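Local coordinates for Lin2722 protein (Listeria innocua, PDB 3DS8) that is of unknown function but has an alpha/beta hydrolase fold and may act as a hydrolase, at residues Ser17-Met22 with Asp97-Ser102; Val128-Pro133 with Glu233-Phe238; Pro139-Met144 with Asn153-Met158; Lys149-Ser154 with Thr199-Pro204. All coordinates share one frame; numbering follows the deposited sequence.

Interaction 1 (Ser17-Met22 with Asp97-Ser102). With SO4 (sulfate ion), chain C.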
loop_
_atom_site.group_PDB
_atom_site.type_symbol
_atom_site.label_atom_id
_atom_site.label_comp_id
_atom_site.label_asym_id
_atom_site.label_seq_id
_atom_site.Cartn_x
_atom_site.Cartn_y
_atom_site.Cartn_z
ATOM N N SER A 17 6.257 -5.977 -12.690
ATOM C CA SER A 17 6.969 -7.177 -12.213
ATOM C C SER A 17 7.658 -6.954 -10.881
ATOM O O SER A 17 8.217 -7.882 -10.302
ATOM C CB SER A 17 8.037 -7.554 -13.237
ATOM O OG SER A 17 7.400 -8.020 -14.387
ATOM N N SER A 18 7.610 -5.714 -10.390
ATOM C CA SER A 18 8.403 -5.359 -9.229
ATOM C C SER A 18 8.033 -6.159 -7.956
ATOM O O SER A 18 8.882 -6.335 -7.083
ATOM C CB SER A 18 8.249 -3.884 -8.923
ATOM O OG SER A 18 8.871 -3.015 -9.875
ATOM N N LEU A 19 6.767 -6.540 -7.794
ATOM C CA LEU A 19 6.335 -7.293 -6.599
ATOM C C LEU A 19 6.175 -8.802 -6.923
ATOM O O LEU A 19 5.434 -9.527 -6.252
ATOM C CB LEU A 19 5.058 -6.713 -5.984
ATOM C CG LEU A 19 5.288 -5.524 -5.055
ATOM C CD1 LEU A 19 5.871 -4.281 -5.811
ATOM C CD2 LEU A 19 3.976 -5.137 -4.263
ATOM N N ASP A 20 6.892 -9.277 -7.927
ATOM C CA ASP A 20 6.818 -10.703 -8.284
ATOM C C ASP A 20 7.332 -11.649 -7.202
ATOM O O ASP A 20 6.898 -12.805 -7.158
ATOM C CB ASP A 20 7.527 -11.001 -9.603
ATOM C CG ASP A 20 6.653 -10.688 -10.845
ATOM O OD1 ASP A 20 5.446 -10.343 -10.730
ATOM O OD2 ASP A 20 7.181 -10.820 -11.946
ATOM N N LYS A 21 8.236 -11.215 -6.323
ATOM C CA LYS A 21 8.688 -12.167 -5.307
ATOM C C LYS A 21 7.492 -12.499 -4.416
ATOM O O LYS A 21 7.186 -13.686 -4.159
ATOM C CB LYS A 21 9.862 -11.671 -4.512
ATOM C CG LYS A 21 10.413 -12.706 -3.529
ATOM C CD LYS A 21 11.552 -12.171 -2.708
ATOM C CE LYS A 21 12.146 -13.214 -1.740
ATOM N NZ LYS A 21 13.260 -12.675 -0.891
HETATM N N MSE A 22 6.851 -11.448 -3.941
HETATM C CA MSE A 22 5.618 -11.571 -3.165
HETATM C C MSE A 22 4.531 -12.342 -3.895
HETATM O O MSE A 22 3.950 -13.298 -3.360
HETATM C CB MSE A 22 5.074 -10.188 -2.818
HETATM C CG MSE A 22 3.844 -10.286 -1.990
HETATM SE SE MSE A 22 3.312 -8.460 -1.564
HETATM C CE MSE A 22 4.754 -8.031 -0.254
ATOM N N ASP A 97 -8.118 -5.543 -2.083
ATOM C CA ASP A 97 -7.001 -5.256 -1.179
ATOM C C ASP A 97 -5.826 -4.744 -2.016
ATOM O O ASP A 97 -5.796 -4.956 -3.218
ATOM C CB ASP A 97 -6.602 -6.507 -0.458
ATOM C CG ASP A 97 -7.700 -7.057 0.382
ATOM O OD1 ASP A 97 -8.506 -6.280 0.899
ATOM O OD2 ASP A 97 -7.705 -8.284 0.556
ATOM N N GLY A 98 -4.933 -3.978 -1.428
ATOM C CA GLY A 98 -3.779 -3.475 -2.155
ATOM C C GLY A 98 -2.508 -3.497 -1.333
ATOM O O GLY A 98 -2.547 -3.279 -0.140
ATOM N N VAL A 99 -1.405 -3.801 -1.993
ATOM C CA VAL A 99 -0.084 -3.740 -1.417
ATOM C C VAL A 99 0.706 -2.809 -2.307
ATOM O O VAL A 99 0.793 -3.027 -3.514
ATOM C CB VAL A 99 0.609 -5.092 -1.411
ATOM C CG1 VAL A 99 1.983 -4.961 -0.707
ATOM C CG2 VAL A 99 -0.255 -6.163 -0.732
ATOM N N GLY A 100 1.323 -1.790 -1.717
ATOM C CA GLY A 100 2.128 -0.847 -2.466
ATOM C C GLY A 100 3.512 -0.604 -1.887
ATOM O O GLY A 100 3.648 -0.357 -0.686
ATOM N N HIS A 101 4.544 -0.756 -2.696
ATOM C CA HIS A 101 5.899 -0.441 -2.264
ATOM C C HIS A 101 6.102 1.056 -2.460
ATOM O O HIS A 101 5.904 1.562 -3.575
ATOM C CB HIS A 101 6.864 -1.262 -3.106
ATOM C CG HIS A 101 8.314 -1.031 -2.835
ATOM N ND1 HIS A 101 8.846 -0.804 -1.578
ATOM C CD2 HIS A 101 9.365 -1.038 -3.696
ATOM C CE1 HIS A 101 10.161 -0.662 -1.694
ATOM N NE2 HIS A 101 10.498 -0.803 -2.962
ATOM N N SER A 102 6.516 1.726 -1.398
ATOM C CA SER A 102 6.945 3.118 -1.415
ATOM C C SER A 102 5.892 4.045 -2.034
ATOM O O SER A 102 4.800 4.138 -1.495
ATOM C CB SER A 102 8.359 3.238 -2.018
ATOM O OG SER A 102 8.899 4.513 -1.622
HETATM S S SO4 C . 10.292 -1.096 -6.980
HETATM O O1 SO4 C . 9.056 -1.438 -6.560
HETATM O O2 SO4 C . 11.323 -1.113 -5.896
HETATM O O3 SO4 C . 10.759 -2.050 -8.006
HETATM O O4 SO4 C . 10.284 0.291 -7.539
#
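L19 and M22, at the start of helix 20-30, converge on one methyl of V99 in strand 95-101. The L19 chain is inclined to that of V99 and brings CD2 to 4.1 Å from V99 CG1. M22, a selenomethionine, reaches the same methyl, its SE 3.8 Å from V99 CG1. Its chain runs extended through the first two torsions and bends only at chi3 (-72°), which keeps the terminal CE beside V99 CG1 as well. The two branches of L19 divide the strand between them: CD2 also lies 3.9 Å from V99 O, whereas CD1 meets H101 CB at 4.2 Å. L8 of the neighbouring strand touches L19, M22 and V99. In this alpha/beta hydrolase fold, strand 95-101 belongs to the parallel core of the sheet and ends at S102, whose phi/psi of 54°/-116° is consistent with the strained nucleophile elbow of the family. H101 turns the CD2 and NE2 side of its imidazole toward a sulfate ion, with the sulfur in the ring plane, while H226 stacks on the ring. The sulfate, probably from the crystallisation liquor, is held from the other segment by S18, whose OG donates to sulfate O3 at 2.8 Å. That hydroxyl is also hydrogen-bonded to N15 N.

Interaction 2 (Val128-Pro133 with Glu233-Phe238)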
loop_
_atom_site.group_PDB
_atom_site.type_symbol
_atom_site.label_atom_id
_atom_site.label_comp_id
_atom_site.label_asym_id
_atom_site.label_seq_id
_atom_site.Cartn_x
_atom_site.Cartn_y
_atom_site.Cartn_z
ATOM N N VAL A 128 -1.745 -2.359 2.432
ATOM C CA VAL A 128 -0.385 -2.558 2.929
ATOM C C VAL A 128 0.576 -1.593 2.242
ATOM O O VAL A 128 0.670 -1.516 0.992
ATOM C CB VAL A 128 0.103 -4.022 2.721
ATOM C CG1 VAL A 128 1.540 -4.211 3.286
ATOM C CG2 VAL A 128 -0.847 -5.044 3.356
ATOM N N ALA A 129 1.229 -0.759 3.064
ATOM C CA ALA A 129 2.185 0.243 2.569
ATOM C C ALA A 129 3.586 -0.123 3.066
ATOM O O ALA A 129 3.781 -0.232 4.267
ATOM C CB ALA A 129 1.776 1.658 3.065
ATOM N N ILE A 130 4.525 -0.349 2.142
ATOM C CA ILE A 130 5.847 -0.878 2.490
ATOM C C ILE A 130 6.867 0.226 2.181
ATOM O O ILE A 130 7.147 0.513 1.008
ATOM C CB ILE A 130 6.160 -2.187 1.722
ATOM C CG1 ILE A 130 5.051 -3.223 1.955
ATOM C CG2 ILE A 130 7.527 -2.718 2.119
ATOM C CD1 ILE A 130 5.255 -4.500 1.183
ATOM N N GLY A 131 7.398 0.847 3.245
ATOM C CA GLY A 131 8.378 1.937 3.130
ATOM C C GLY A 131 7.847 3.176 2.413
ATOM O O GLY A 131 8.568 3.819 1.647
ATOM N N SER A 132 6.593 3.540 2.673
ATOM C CA SER A 132 5.951 4.617 1.929
ATOM C C SER A 132 6.244 5.926 2.643
ATOM O O SER A 132 5.989 6.012 3.844
ATOM C CB SER A 132 4.437 4.416 1.813
ATOM O OG SER A 132 4.105 3.237 1.047
ATOM N N PRO A 133 6.749 6.932 1.917
ATOM C CA PRO A 133 7.113 8.168 2.620
ATOM C C PRO A 133 5.914 9.113 2.798
ATOM O O PRO A 133 5.762 10.135 2.103
ATOM C CB PRO A 133 8.204 8.731 1.719
ATOM C CG PRO A 133 7.817 8.273 0.350
ATOM C CD PRO A 133 7.177 6.968 0.500
ATOM N N GLU A 233 6.008 -12.246 4.789
ATOM C CA GLU A 233 5.296 -12.970 5.867
ATOM C C GLU A 233 4.219 -12.081 6.503
ATOM O O GLU A 233 3.081 -12.525 6.709
ATOM C CB GLU A 233 6.271 -13.455 6.929
ATOM C CG GLU A 233 7.257 -14.472 6.425
ATOM C CD GLU A 233 8.617 -14.430 7.174
ATOM O OE1 GLU A 233 8.666 -14.003 8.358
ATOM O OE2 GLU A 233 9.623 -14.836 6.562
ATOM N N LYS A 234 4.571 -10.830 6.799
ATOM C CA LYS A 234 3.609 -9.946 7.480
ATOM C C LYS A 234 2.428 -9.604 6.552
ATOM O O LYS A 234 1.277 -9.536 6.990
ATOM C CB LYS A 234 4.321 -8.715 8.019
ATOM C CG LYS A 234 3.503 -7.948 9.049
ATOM C CD LYS A 234 3.459 -8.601 10.397
ATOM C CE LYS A 234 2.550 -7.825 11.359
ATOM N NZ LYS A 234 2.371 -8.489 12.696
ATOM N N THR A 235 2.742 -9.396 5.268
ATOM C CA THR A 235 1.767 -9.094 4.267
ATOM C C THR A 235 0.813 -10.281 4.081
ATOM O O THR A 235 -0.406 -10.120 4.050
ATOM C CB THR A 235 2.448 -8.639 2.931
ATOM O OG1 THR A 235 3.154 -7.411 3.164
ATOM C CG2 THR A 235 1.423 -8.373 1.863
ATOM N N TYR A 236 1.364 -11.485 3.919
ATOM C CA TYR A 236 0.514 -12.667 3.871
ATOM C C TYR A 236 -0.402 -12.730 5.070
ATOM O O TYR A 236 -1.616 -12.928 4.916
ATOM C CB TYR A 236 1.352 -13.944 3.794
ATOM C CG TYR A 236 0.525 -15.180 4.006
ATOM C CD1 TYR A 236 -0.304 -15.706 2.958
ATOM C CD2 TYR A 236 0.518 -15.816 5.238
ATOM C CE1 TYR A 236 -1.047 -16.803 3.148
ATOM C CE2 TYR A 236 -0.266 -16.920 5.452
ATOM C CZ TYR A 236 -1.047 -17.412 4.407
ATOM O OH TYR A 236 -1.782 -18.548 4.614
ATOM N N TRP A 237 0.176 -12.591 6.269
ATOM C CA TRP A 237 -0.612 -12.627 7.504
ATOM C C TRP A 237 -1.747 -11.625 7.458
ATOM O O TRP A 237 -2.868 -11.959 7.793
ATOM C CB TRP A 237 0.273 -12.359 8.728
ATOM C CG TRP A 237 -0.516 -12.135 9.971
ATOM C CD1 TRP A 237 -1.057 -13.071 10.750
ATOM C CD2 TRP A 237 -0.835 -10.886 10.551
ATOM N NE1 TRP A 237 -1.739 -12.492 11.792
ATOM C CE2 TRP A 237 -1.611 -11.149 11.698
ATOM C CE3 TRP A 237 -0.544 -9.564 10.226
ATOM C CZ2 TRP A 237 -2.105 -10.150 12.494
ATOM C CZ3 TRP A 237 -1.037 -8.582 11.035
ATOM C CH2 TRP A 237 -1.790 -8.893 12.167
ATOM N N PHE A 238 -1.446 -10.380 7.053
ATOM C CA PHE A 238 -2.469 -9.348 7.053
ATOM C C PHE A 238 -3.560 -9.639 6.024
ATOM O O PHE A 238 -4.757 -9.467 6.282
ATOM C CB PHE A 238 -1.804 -8.021 6.759
ATOM C CG PHE A 238 -2.656 -6.831 7.036
ATOM C CD1 PHE A 238 -3.016 -6.516 8.345
ATOM C CD2 PHE A 238 -3.070 -5.998 6.001
ATOM C CE1 PHE A 238 -3.733 -5.332 8.613
ATOM C CE2 PHE A 238 -3.780 -4.848 6.251
ATOM C CZ PHE A 238 -4.108 -4.513 7.551
#
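V128, T235 and F238 carry this contact, in which helix 229-240 packs on strand 123-130 of the central sheet of the alpha/beta hydrolase fold. Helix and strand run almost exactly antiparallel, at 170°, with their short axes 10.3 Å apart at the closest point, a spacing usual for a helix layered on a sheet. V128 has the largest share of the buried surface and uses its two methyls for different partners. CG1 lies on the T235 side chain, whereas CG2 reaches F238, 3.6 Å from CD2 and 4.1 Å from CE2 of the ring. The methyl comes to the phenyl ring obliquely, and the two side chains run alongside each other, pointing opposite ways. F238 stands with CG anti to its backbone N (chi1 -166°), which swings the ring beside V128; K126 makes a cation-pi contact with this ring, and the ring of F242 lies nearly parallel to it. T235 sits one helical turn earlier and also touches V99 and I177, so it spans three adjacent strands of the sheet. Farther along strand 123-130, I130 approaches T235 at about a right angle, its CD1 4.1 Å from T235 OG1. No hydrogen bond joins the two segments. The hydroxyl that these two aliphatic side chains approach is satisfied within its own helix, where T235 OG1 is hydrogen-bonded to S231 O, and its nearest carbon across the contact is V128 CG1, 3.6 Å from OG1.

Interaction 3 (Pro139-Met144 with Asn153-Met158)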
loop_
_atom_site.group_PDB
_atom_site.type_symbol
_atom_site.label_atom_id
_atom_site.label_comp_id
_atom_site.label_asym_id
_atom_site.label_seq_id
_atom_site.Cartn_x
_atom_site.Cartn_y
_atom_site.Cartn_z
ATOM N N PRO A 139 14.893 14.354 6.823
ATOM C CA PRO A 139 15.009 13.937 8.237
ATOM C C PRO A 139 14.614 15.024 9.205
ATOM O O PRO A 139 14.115 14.719 10.277
ATOM C CB PRO A 139 16.493 13.586 8.416
ATOM C CG PRO A 139 17.147 13.856 7.129
ATOM C CD PRO A 139 16.154 14.224 6.089
ATOM N N ASN A 140 14.839 16.283 8.837
ATOM C CA ASN A 140 14.391 17.408 9.682
ATOM C C ASN A 140 12.878 17.485 9.925
ATOM O O ASN A 140 12.460 17.979 10.989
ATOM C CB ASN A 140 14.876 18.736 9.118
ATOM C CG ASN A 140 16.377 18.881 9.176
ATOM O OD1 ASN A 140 17.048 18.274 10.031
ATOM N ND2 ASN A 140 16.922 19.711 8.285
ATOM N N ASP A 141 12.069 17.010 8.979
ATOM C CA ASP A 141 10.626 17.027 9.090
ATOM C C ASP A 141 10.130 15.842 9.961
ATOM O O ASP A 141 8.979 15.825 10.394
ATOM C CB ASP A 141 9.966 16.923 7.712
ATOM C CG ASP A 141 10.130 18.164 6.857
ATOM O OD1 ASP A 141 10.438 19.253 7.411
ATOM O OD2 ASP A 141 9.915 18.048 5.620
ATOM N N ASN A 142 10.983 14.838 10.126
ATOM C CA ASN A 142 10.565 13.571 10.718
ATOM C C ASN A 142 11.189 13.235 12.062
ATOM O O ASN A 142 10.497 12.756 12.984
ATOM C CB ASN A 142 10.786 12.476 9.676
ATOM C CG ASN A 142 9.806 12.613 8.523
ATOM O OD1 ASN A 142 8.615 12.388 8.713
ATOM N ND2 ASN A 142 10.269 13.116 7.353
ATOM N N GLY A 143 12.491 13.455 12.177
ATOM C CA GLY A 143 13.166 13.185 13.433
ATOM C C GLY A 143 13.378 11.705 13.707
ATOM O O GLY A 143 13.394 10.866 12.785
HETATM N N MSE A 144 13.609 11.381 14.984
HETATM C CA MSE A 144 14.042 10.044 15.343
HETATM C C MSE A 144 13.245 9.418 16.481
HETATM O O MSE A 144 13.649 8.364 16.984
HETATM C CB MSE A 144 15.507 10.112 15.789
HETATM C CG MSE A 144 16.422 10.714 14.756
HETATM SE SE MSE A 144 18.262 10.747 15.361
HETATM C CE MSE A 144 17.960 11.008 17.300
ATOM N N ASN A 153 7.689 18.535 11.424
ATOM C CA ASN A 153 7.039 19.415 10.447
ATOM C C ASN A 153 6.239 18.572 9.482
ATOM O O ASN A 153 6.772 17.607 8.948
ATOM C CB ASN A 153 8.067 20.209 9.676
ATOM C CG ASN A 153 7.444 21.165 8.684
ATOM O OD1 ASN A 153 6.564 21.979 9.044
ATOM N ND2 ASN A 153 7.880 21.078 7.420
ATOM N N SER A 154 4.966 18.897 9.282
ATOM C CA SER A 154 4.155 18.158 8.311
ATOM C C SER A 154 4.304 18.779 6.954
ATOM O O SER A 154 4.148 19.996 6.810
ATOM C CB SER A 154 2.663 18.167 8.671
ATOM O OG SER A 154 2.500 17.671 9.979
ATOM N N THR A 155 4.539 17.932 5.962
ATOM C CA THR A 155 4.538 18.332 4.577
ATOM C C THR A 155 3.102 18.541 4.037
ATOM O O THR A 155 2.139 18.107 4.666
ATOM C CB THR A 155 5.208 17.246 3.733
ATOM O OG1 THR A 155 4.440 16.039 3.865
ATOM C CG2 THR A 155 6.663 17.010 4.197
ATOM N N PRO A 156 2.960 19.231 2.884
ATOM C CA PRO A 156 1.672 19.355 2.212
ATOM C C PRO A 156 0.967 18.024 1.961
ATOM O O PRO A 156 -0.257 17.941 2.101
ATOM C CB PRO A 156 2.030 20.065 0.900
ATOM C CG PRO A 156 3.203 20.921 1.270
ATOM C CD PRO A 156 3.995 20.055 2.215
ATOM N N GLN A 157 1.720 16.980 1.628
ATOM C CA GLN A 157 1.107 15.675 1.447
ATOM C C GLN A 157 0.480 15.174 2.757
ATOM O O GLN A 157 -0.679 14.727 2.771
ATOM C CB GLN A 157 2.145 14.676 0.911
ATOM C CG GLN A 157 1.646 13.250 0.819
ATOM C CD GLN A 157 2.705 12.347 0.209
ATOM O OE1 GLN A 157 2.873 12.296 -1.011
ATOM N NE2 GLN A 157 3.477 11.687 1.068
HETATM N N MSE A 158 1.242 15.241 3.855
HETATM C CA MSE A 158 0.695 14.874 5.157
HETATM C C MSE A 158 -0.488 15.722 5.509
HETATM O O MSE A 158 -1.435 15.241 6.102
HETATM C CB MSE A 158 1.702 15.022 6.299
HETATM C CG MSE A 158 2.589 13.933 6.507
HETATM SE SE MSE A 158 1.637 12.261 6.920
HETATM C CE MSE A 158 0.868 12.480 8.721
#
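D141 OD1 takes a hydrogen bond from N153 ND2 at 3.1 Å, with an N-H...O angle of 157°. The donor points along its own amide plane but meets the carboxylate from above, 65° out of the carboxylate plane. The two side chains lie alongside one another and point the same way, their flat ends far from parallel. With N153 CG anti to the backbone N (chi1 -178°), the amide lies alongside the D141 carboxylate. A second bond runs between the backbones of the same residues, from N153 N to D141 O at 3.2 Å. D141 is thus gripped through both main chain and side chain by a single residue. The pairing has a cost, since D141 O and N153 O, both acceptors, also come within 3.2 Å of each other; N135 ND2 donates to N153 O, which would offset the opposition. The other carboxylate oxygen, D141 OD2, faces a methyl, T155 CG2, at 3.7 Å. T155 is the N-cap of helix 156-163: its OG1 accepts from M158 N at 3.3 Å. N135 joins the two sides, as its ND2 is also hydrogen-bonded to N142 OD1 and its OD1 to T155 N. The contact therefore ties the weakly bonded helical turn at about 139-142 to the start of the next helix, in the excursion after strand 123-130, the place where many alpha/beta hydrolases carry a cap. Straight at the donor but poorly placed for the carboxylate, the side-chain bond is probably the weaker part of the grip, and a neutral amide leaves the charge of D141 uncompensated by N153.

Interaction 4 (Lys149-Ser154 with Thr199-Pro204)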
loop_
_atom_site.group_PDB
_atom_site.type_symbol
_atom_site.label_atom_id
_atom_site.label_comp_id
_atom_site.label_asym_id
_atom_site.label_seq_id
_atom_site.Cartn_x
_atom_site.Cartn_y
_atom_site.Cartn_z
ATOM N N LYS A 149 3.964 11.407 18.606
ATOM C CA LYS A 149 2.541 11.752 18.557
ATOM C C LYS A 149 2.281 12.858 17.547
ATOM O O LYS A 149 1.137 13.125 17.247
ATOM C CB LYS A 149 2.062 12.285 19.915
ATOM C CG LYS A 149 2.437 11.433 21.125
ATOM C CD LYS A 149 1.575 10.223 21.230
ATOM C CE LYS A 149 1.943 9.404 22.495
ATOM N NZ LYS A 149 3.128 8.490 22.252
ATOM N N LYS A 150 3.335 13.537 17.088
ATOM C CA LYS A 150 3.269 14.577 16.064
ATOM C C LYS A 150 4.594 14.595 15.314
ATOM O O LYS A 150 5.617 14.091 15.808
ATOM C CB LYS A 150 3.037 15.967 16.653
ATOM C CG LYS A 150 4.038 16.377 17.671
ATOM C CD LYS A 150 3.970 17.898 17.992
ATOM C CE LYS A 150 2.832 18.307 18.933
ATOM N NZ LYS A 150 3.154 19.596 19.732
ATOM N N LEU A 151 4.590 15.188 14.131
ATOM C CA LEU A 151 5.813 15.320 13.343
ATOM C C LEU A 151 6.490 16.654 13.614
ATOM O O LEU A 151 5.814 17.663 13.838
ATOM C CB LEU A 151 5.525 15.192 11.854
ATOM C CG LEU A 151 4.857 13.864 11.465
ATOM C CD1 LEU A 151 4.065 14.095 10.161
ATOM C CD2 LEU A 151 5.894 12.772 11.312
ATOM N N PRO A 152 7.833 16.666 13.594
ATOM C CA PRO A 152 8.559 17.923 13.626
ATOM C C PRO A 152 8.030 18.963 12.643
ATOM O O PRO A 152 7.903 20.140 12.991
ATOM C CB PRO A 152 10.001 17.486 13.300
ATOM C CG PRO A 152 10.099 16.132 13.960
ATOM C CD PRO A 152 8.747 15.510 13.616
ATOM N N ASN A 153 7.689 18.535 11.424
ATOM C CA ASN A 153 7.039 19.415 10.447
ATOM C C ASN A 153 6.239 18.572 9.482
ATOM O O ASN A 153 6.772 17.607 8.948
ATOM C CB ASN A 153 8.067 20.209 9.676
ATOM C CG ASN A 153 7.444 21.165 8.684
ATOM O OD1 ASN A 153 6.564 21.979 9.044
ATOM N ND2 ASN A 153 7.880 21.078 7.420
ATOM N N SER A 154 4.966 18.897 9.282
ATOM C CA SER A 154 4.155 18.158 8.311
ATOM C C SER A 154 4.304 18.779 6.954
ATOM O O SER A 154 4.148 19.996 6.810
ATOM C CB SER A 154 2.663 18.167 8.671
ATOM O OG SER A 154 2.500 17.671 9.979
ATOM N N THR A 199 1.313 7.432 8.927
ATOM C CA THR A 199 -0.058 6.937 8.995
ATOM C C THR A 199 -0.617 6.913 10.416
ATOM O O THR A 199 -1.821 7.008 10.598
ATOM C CB THR A 199 -0.164 5.519 8.382
ATOM O OG1 THR A 199 1.040 4.783 8.650
ATOM C CG2 THR A 199 -0.375 5.613 6.837
ATOM N N ARG A 200 0.259 6.799 11.418
ATOM C CA ARG A 200 -0.164 6.821 12.824
ATOM C C ARG A 200 -0.983 8.051 13.183
ATOM O O ARG A 200 -1.781 8.035 14.131
ATOM C CB ARG A 200 1.131 6.842 13.663
ATOM C CG ARG A 200 1.000 6.767 15.058
ATOM C CD ARG A 200 2.382 6.962 15.652
ATOM N NE ARG A 200 3.242 5.797 15.444
ATOM C CZ ARG A 200 4.374 5.606 16.122
ATOM N NH1 ARG A 200 4.737 6.478 17.043
ATOM N NH2 ARG A 200 5.131 4.540 15.907
ATOM N N LEU A 201 -0.780 9.125 12.436
ATOM C CA LEU A 201 -1.413 10.403 12.725
ATOM C C LEU A 201 -2.761 10.634 12.036
ATOM O O LEU A 201 -3.419 11.643 12.311
ATOM C CB LEU A 201 -0.444 11.533 12.411
ATOM C CG LEU A 201 0.924 11.388 13.122
ATOM C CD1 LEU A 201 1.736 12.569 12.882
ATOM C CD2 LEU A 201 0.792 11.136 14.632
ATOM N N PHE A 202 -3.195 9.703 11.193
ATOM C CA PHE A 202 -4.472 9.862 10.516
ATOM C C PHE A 202 -5.272 8.575 10.311
ATOM O O PHE A 202 -6.500 8.646 10.150
ATOM C CB PHE A 202 -4.301 10.668 9.193
ATOM C CG PHE A 202 -3.486 9.994 8.124
ATOM C CD1 PHE A 202 -4.103 9.245 7.134
ATOM C CD2 PHE A 202 -2.104 10.156 8.049
ATOM C CE1 PHE A 202 -3.391 8.656 6.151
ATOM C CE2 PHE A 202 -1.387 9.559 7.044
ATOM C CZ PHE A 202 -2.016 8.807 6.093
HETATM N N MSE A 203 -4.627 7.405 10.385
HETATM C CA MSE A 203 -5.392 6.181 10.203
HETATM C C MSE A 203 -6.118 5.669 11.466
HETATM O O MSE A 203 -7.290 5.254 11.377
HETATM C CB MSE A 203 -4.535 5.106 9.566
HETATM C CG MSE A 203 -4.146 5.457 8.166
HETATM SE SE MSE A 203 -5.766 5.565 7.013
HETATM C CE MSE A 203 -4.874 5.370 5.260
ATOM N N PRO A 204 -5.459 5.680 12.634
ATOM C CA PRO A 204 -6.191 5.233 13.835
ATOM C C PRO A 204 -7.512 5.984 14.058
ATOM O O PRO A 204 -7.528 7.185 13.991
ATOM C CB PRO A 204 -5.219 5.547 14.977
ATOM C CG PRO A 204 -3.847 5.524 14.314
ATOM C CD PRO A 204 -4.046 6.000 12.925
#
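The flat peptide group joining K149 to K150 presents a face to L201, whose CD2 methyl stands over it, 3.3 Å from K149 O and 3.7 Å from K149 C. Next to L201, the F202 ring has T199 O over one face, 4.0 Å above the plane and offset toward the rim; F161 also meets this ring. The second branch of L201 serves the other neighbour along the loop: CD1 lies 3.7 Å from L151 CG and 3.9 Å from L151 CD1, the two leucine chains being inclined to each other. CD1 also approaches K150 CA at 4.1 Å. L201 thus wedges its forked end against the loop, one methyl on the K149 peptide and the other on the L151 side chain, and M158 of helix 156-163 packs against both leucines. The contact joins the loop between helices 139-142 and 156-163 to the 3-10 turn that leads toward strand 209-216 of the alpha/beta hydrolase sheet, so it lies outside the parallel core, on the excursions that follow its strands. The turn holds its shape through T199 O, which accepts from both F202 N and M203 N, the latter bond measuring 2.8 Å. No hydrogen bond links the segments. R200, whose CB points toward the loop, engages the residues just before it: its NH1 is hydrogen-bonded to L146 O and F148 O, while NH2 forms a salt bridge with E212. K149 NZ, nearby but not touching R200, is hydrogen-bonded to Y253 OH and S147 O.

From the N terminus, interaction 1 closes first, bringing the start of helix 20-30 to strand 95-101. Interaction 2 then opens on the neighbouring strand 123-130 and closes about 100 residues later on helix 229-240. The two meet where the strands end, through a probable hydrogen bond from S102 N to I130 O. Interactions 3 and 4 nest inside the loop of interaction 2 and overlap along the chain: 149-154 runs into 153-158, sharing N153 and S154. Interaction 3 closes the short excursion 139-158, and interaction 4 ties it to the turn before strand 209-216. Their centres lie about 18 to 21 Å from that of interaction 2, yet Q157 NE2 makes a weak hydrogen bond to P133 O.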